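Local coordinates for copper-containing nitrite reductase (Hyphomicrobium denitrificans 1NES1, PDB 6TFO), which reduces nitrite to nitric oxide, using type 1 copper to pass electrons to a catalytic type 2 copper, at the interface of chains A and B. Residues are numbered along the deposited sequence; one frame, centred on the assembly and turned at random. Chains: chain A/B, Copper-containing nitrite reductase.

Contacts 1 and 2 are neighbouring patches of one subunit interface, their C-alpha centres about 8 Å apart, and A:Ser422 belongs to both. Its side chain reaches the end of helix 318-323 of chain B in contact 1 and the amide of B:Asn362 in contact 2, so the start of the 3-10 helix 421-426 is held from two directions. Contact 2 also includes A:His419, a ligand of the type 2 copper that lies between subunits in this enzyme family. The protein is a homotrimer, and the deposited assembly holds six copies; the two patches probably help to hold the segment carrying this copper ligand against the neighbouring subunit.

Contact 1: the interface of chains A and B. Residues chain A 69, 422, 425; chain B 267, 269, 318, 321-322.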
loop_
_atom_site.group_PDB
_atom_site.type_symbol
_atom_site.label_atom_id
_atom_site.label_comp_id
_atom_site.label_asym_id
_atom_site.label_seq_id
_atom_site.Cartn_x
_atom_site.Cartn_y
_atom_site.Cartn_z
ATOM N N GLN A 69 -25.112 -21.943 9.789
ATOM C CA GLN A 69 -24.746 -21.341 8.492
ATOM C C GLN A 69 -23.240 -21.098 8.537
ATOM O O GLN A 69 -22.768 -20.419 9.469
ATOM C CB GLN A 69 -25.502 -20.042 8.250
ATOM C CG GLN A 69 -25.245 -19.432 6.883
ATOM C CD GLN A 69 -25.928 -18.090 6.731
ATOM O OE1 GLN A 69 -27.082 -17.926 7.089
ATOM N NE2 GLN A 69 -25.248 -17.125 6.133
ATOM N N SER A 422 -30.836 -9.455 2.799
ATOM C CA SER A 422 -29.437 -9.328 3.279
ATOM C C SER A 422 -29.467 -8.710 4.684
ATOM O O SER A 422 -28.541 -8.963 5.467
ATOM C CB SER A 422 -28.576 -8.553 2.320
ATOM O OG SER A 422 -28.292 -9.333 1.157
ATOM N N ASP A 425 -28.815 -10.690 7.874
ATOM C CA ASP A 425 -27.394 -10.877 8.254
ATOM C C ASP A 425 -26.862 -9.618 8.962
ATOM O O ASP A 425 -25.692 -9.629 9.272
ATOM C CB ASP A 425 -26.589 -11.294 7.020
ATOM C CG ASP A 425 -27.130 -12.539 6.330
ATOM O OD1 ASP A 425 -27.354 -13.528 7.020
ATOM O OD2 ASP A 425 -27.299 -12.513 5.096
ATOM N N SER B 267 -28.397 -19.573 3.624
ATOM C CA SER B 267 -28.736 -18.164 3.615
ATOM C C SER B 267 -29.833 -17.932 2.579
ATOM O O SER B 267 -29.630 -18.236 1.381
ATOM C CB SER B 267 -27.500 -17.325 3.285
ATOM O OG SER B 267 -27.794 -15.942 3.101
ATOM N N PRO B 269 -31.007 -15.036 1.429
ATOM C CA PRO B 269 -30.526 -14.086 0.421
ATOM C C PRO B 269 -29.690 -14.778 -0.670
ATOM O O PRO B 269 -29.793 -14.395 -1.805
ATOM C CB PRO B 269 -29.663 -13.095 1.211
ATOM C CG PRO B 269 -30.162 -13.207 2.637
ATOM C CD PRO B 269 -30.662 -14.635 2.798
ATOM N N TYR B 318 -19.645 -12.995 -1.212
ATOM C CA TYR B 318 -20.459 -12.907 0.027
ATOM C C TYR B 318 -20.450 -11.473 0.560
ATOM O O TYR B 318 -21.499 -10.994 0.944
ATOM C CB TYR B 318 -20.033 -13.885 1.127
ATOM C CG TYR B 318 -21.079 -14.043 2.203
ATOM C CD1 TYR B 318 -22.320 -14.584 1.896
ATOM C CD2 TYR B 318 -20.873 -13.602 3.508
ATOM C CE1 TYR B 318 -23.322 -14.709 2.853
ATOM C CE2 TYR B 318 -21.861 -13.728 4.478
ATOM C CZ TYR B 318 -23.093 -14.278 4.149
ATOM O OH TYR B 318 -24.106 -14.404 5.069
ATOM N N LEU B 321 -22.888 -9.377 -1.391
ATOM C CA LEU B 321 -24.274 -9.817 -1.100
ATOM C C LEU B 321 -24.756 -9.167 0.208
ATOM O O LEU B 321 -25.763 -8.475 0.144
ATOM C CB LEU B 321 -24.320 -11.349 -1.054
ATOM C CG LEU B 321 -25.675 -11.950 -0.699
ATOM C CD1 LEU B 321 -26.736 -11.535 -1.698
ATOM C CD2 LEU B 321 -25.587 -13.472 -0.573
ATOM N N ILE B 322 -24.057 -9.340 1.330
ATOM C CA ILE B 322 -24.520 -8.822 2.654
ATOM C C ILE B 322 -24.420 -7.298 2.713
ATOM O O ILE B 322 -25.116 -6.723 3.579
ATOM C CB ILE B 322 -23.800 -9.499 3.842
ATOM C CG1 ILE B 322 -22.309 -9.151 3.902
ATOM C CG2 ILE B 322 -24.040 -11.006 3.808
ATOM C CD1 ILE B 322 -21.636 -9.333 5.258
#
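B:Ile322 and A:Asp425 meet at the apolar centre, where the CG2 methyl of the isoleucine lies 4.1 Å from CB of the aspartate and the two side chains run roughly at right angles. The contact is not purely apolar, for carboxylate OD2 of A:Asp425 also lies against CG2 of B:Ile322, at 3.8 Å. That methyl also sits over the rim of one face of the B:Tyr318 ring, so the tyrosine and isoleucine of helix 318-323 present a joint surface to chain A. B:Pro269, early in helix 268-274, brings its CG to 4.0 Å from CA of A:Ser422, extending the packing to the first turn of the 3-10 helix 421-426.

Further out the contact becomes polar. A:Gln69 leaves strand 67-73 with CG anti to the backbone N (chi1 -176°) and continues extended, which carries its terminal amide to the far end of the tyrosine. There NE2 lies 3.1 Å from the phenolic OH of B:Tyr318, with the amide and ring planes nearly perpendicular at 86°. This is at best a bent, weak hydrogen bond, because OH lies nearly on the line of the CD-NE2 bond, between the two N-H directions. The same amide rests against B:Ser267, whose CB is 3.9 Å from CD of A:Gln69. The carboxylate of A:Asp425 and the amide of A:Gln69 flank the phenol oxygen from opposite sides of the ring plane, the carboxylate without bonding.

On the other flank, A:Ser422 hydrogen-bonds to the backbone of helix 318-323 near its C-terminal end. OG donates to the carbonyl O of B:Leu321 over 2.9 Å, arriving from above the carbonyl plane, 54° out of it.

Contact 2: the interface of chains A and B. Residues chain A 419-422; chain B 324, 361-362.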
loop_
_atom_site.group_PDB
_atom_site.type_symbol
_atom_site.label_atom_id
_atom_site.label_comp_id
_atom_site.label_asym_id
_atom_site.label_seq_id
_atom_site.Cartn_x
_atom_site.Cartn_y
_atom_site.Cartn_z
ATOM N N HIS A 419 -37.840 -7.278 3.608
ATOM C CA HIS A 419 -37.669 -8.341 2.581
ATOM C C HIS A 419 -36.488 -7.994 1.667
ATOM O O HIS A 419 -36.306 -8.717 0.666
ATOM C CB HIS A 419 -38.981 -8.594 1.815
ATOM C CG HIS A 419 -39.167 -10.027 1.442
ATOM N ND1 HIS A 419 -38.434 -10.635 0.452
ATOM C CD2 HIS A 419 -39.977 -10.983 1.931
ATOM C CE1 HIS A 419 -38.802 -11.894 0.334
ATOM N NE2 HIS A 419 -39.752 -12.133 1.221
ATOM N N ALA A 420 -35.764 -6.900 1.947
ATOM C CA ALA A 420 -34.364 -6.718 1.473
ATOM C C ALA A 420 -33.488 -7.607 2.365
ATOM O O ALA A 420 -32.969 -7.106 3.379
ATOM C CB ALA A 420 -33.945 -5.259 1.492
ATOM N N LEU A 421 -33.430 -8.902 2.058
ATOM C CA LEU A 421 -33.234 -9.969 3.073
ATOM C C LEU A 421 -31.770 -10.112 3.490
ATOM O O LEU A 421 -31.541 -10.830 4.499
ATOM C CB LEU A 421 -33.793 -11.297 2.550
ATOM C CG LEU A 421 -35.312 -11.465 2.689
ATOM C CD1 LEU A 421 -35.745 -12.775 2.070
ATOM C CD2 LEU A 421 -35.744 -11.391 4.150
ATOM N N SER A 422 -30.836 -9.455 2.799
ATOM C CA SER A 422 -29.437 -9.328 3.279
ATOM C C SER A 422 -29.467 -8.710 4.684
ATOM O O SER A 422 -28.541 -8.963 5.467
ATOM C CB SER A 422 -28.576 -8.553 2.320
ATOM O OG SER A 422 -28.292 -9.333 1.157
ATOM N N GLU B 324 -25.062 -5.406 -0.089
ATOM C CA GLU B 324 -26.046 -4.940 -1.100
ATOM C C GLU B 324 -25.309 -4.152 -2.183
ATOM O O GLU B 324 -25.712 -3.012 -2.468
ATOM C CB GLU B 324 -27.133 -4.093 -0.422
ATOM C CG GLU B 324 -27.816 -4.825 0.726
ATOM C CD GLU B 324 -29.043 -4.150 1.315
ATOM O OE1 GLU B 324 -29.550 -3.205 0.675
ATOM O OE2 GLU B 324 -29.494 -4.578 2.407
ATOM N N PRO B 361 -32.407 -10.326 -4.013
ATOM C CA PRO B 361 -33.064 -10.207 -2.709
ATOM C C PRO B 361 -33.174 -8.820 -2.043
ATOM O O PRO B 361 -33.795 -8.762 -1.013
ATOM C CB PRO B 361 -32.132 -11.023 -1.800
ATOM C CG PRO B 361 -30.768 -10.795 -2.387
ATOM C CD PRO B 361 -31.036 -10.860 -3.881
ATOM N N ASN B 362 -32.616 -7.747 -2.605
ATOM C CA ASN B 362 -32.373 -6.517 -1.800
ATOM C C ASN B 362 -33.005 -5.247 -2.381
ATOM O O ASN B 362 -33.370 -4.376 -1.548
ATOM C CB ASN B 362 -30.877 -6.323 -1.553
ATOM C CG ASN B 362 -30.362 -7.390 -0.615
ATOM O OD1 ASN B 362 -30.992 -7.645 0.414
ATOM N ND2 ASN B 362 -29.243 -8.018 -0.949
HETATM O O HOH W 1 -35.975 -10.762 -1.303
#
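A:Ser422 and B:Asn362 form the tight part of this contact, pairing a backbone N-H and a hydroxyl with both ends of one side-chain amide. The backbone N of A:Ser422 donates to OD1 of B:Asn362 at 3.0 Å, in the carbonyl plane and on a lone pair. ND2 of B:Asn362 in turn donates to OG of A:Ser422 at 2.7 Å, with the hydroxyl oxygen close to the amide plane. Held at both ends, the amide is probably fixed against a flip, because the backbone N-H can pair only with its oxygen. CG of B:Asn362 sits beside its own backbone N (chi1 -69°), which turns the amide toward the start of the 3-10 helix 421-426. Next to these bonds, the N-H of A:Leu421 donates directly to O of B:Pro361 at 3.1 Å. The backbones close up here too, with CA of A:Ala420 3.8 Å from CA of B:Asn362.

Toward A:His419 the join is looser and relies on water. The B:Pro361 carbonyl O faces O of A:His419 at 3.0 Å, a pair of acceptors with no proton to share; water 1 bridges both oxygens, which probably offsets their repulsion. The copper-ligand histidine is thereby linked to the neighbouring subunit through its backbone and its ring. At the ring edge, in plane, water 1 lies 3.0 Å from ND1 of A:His419.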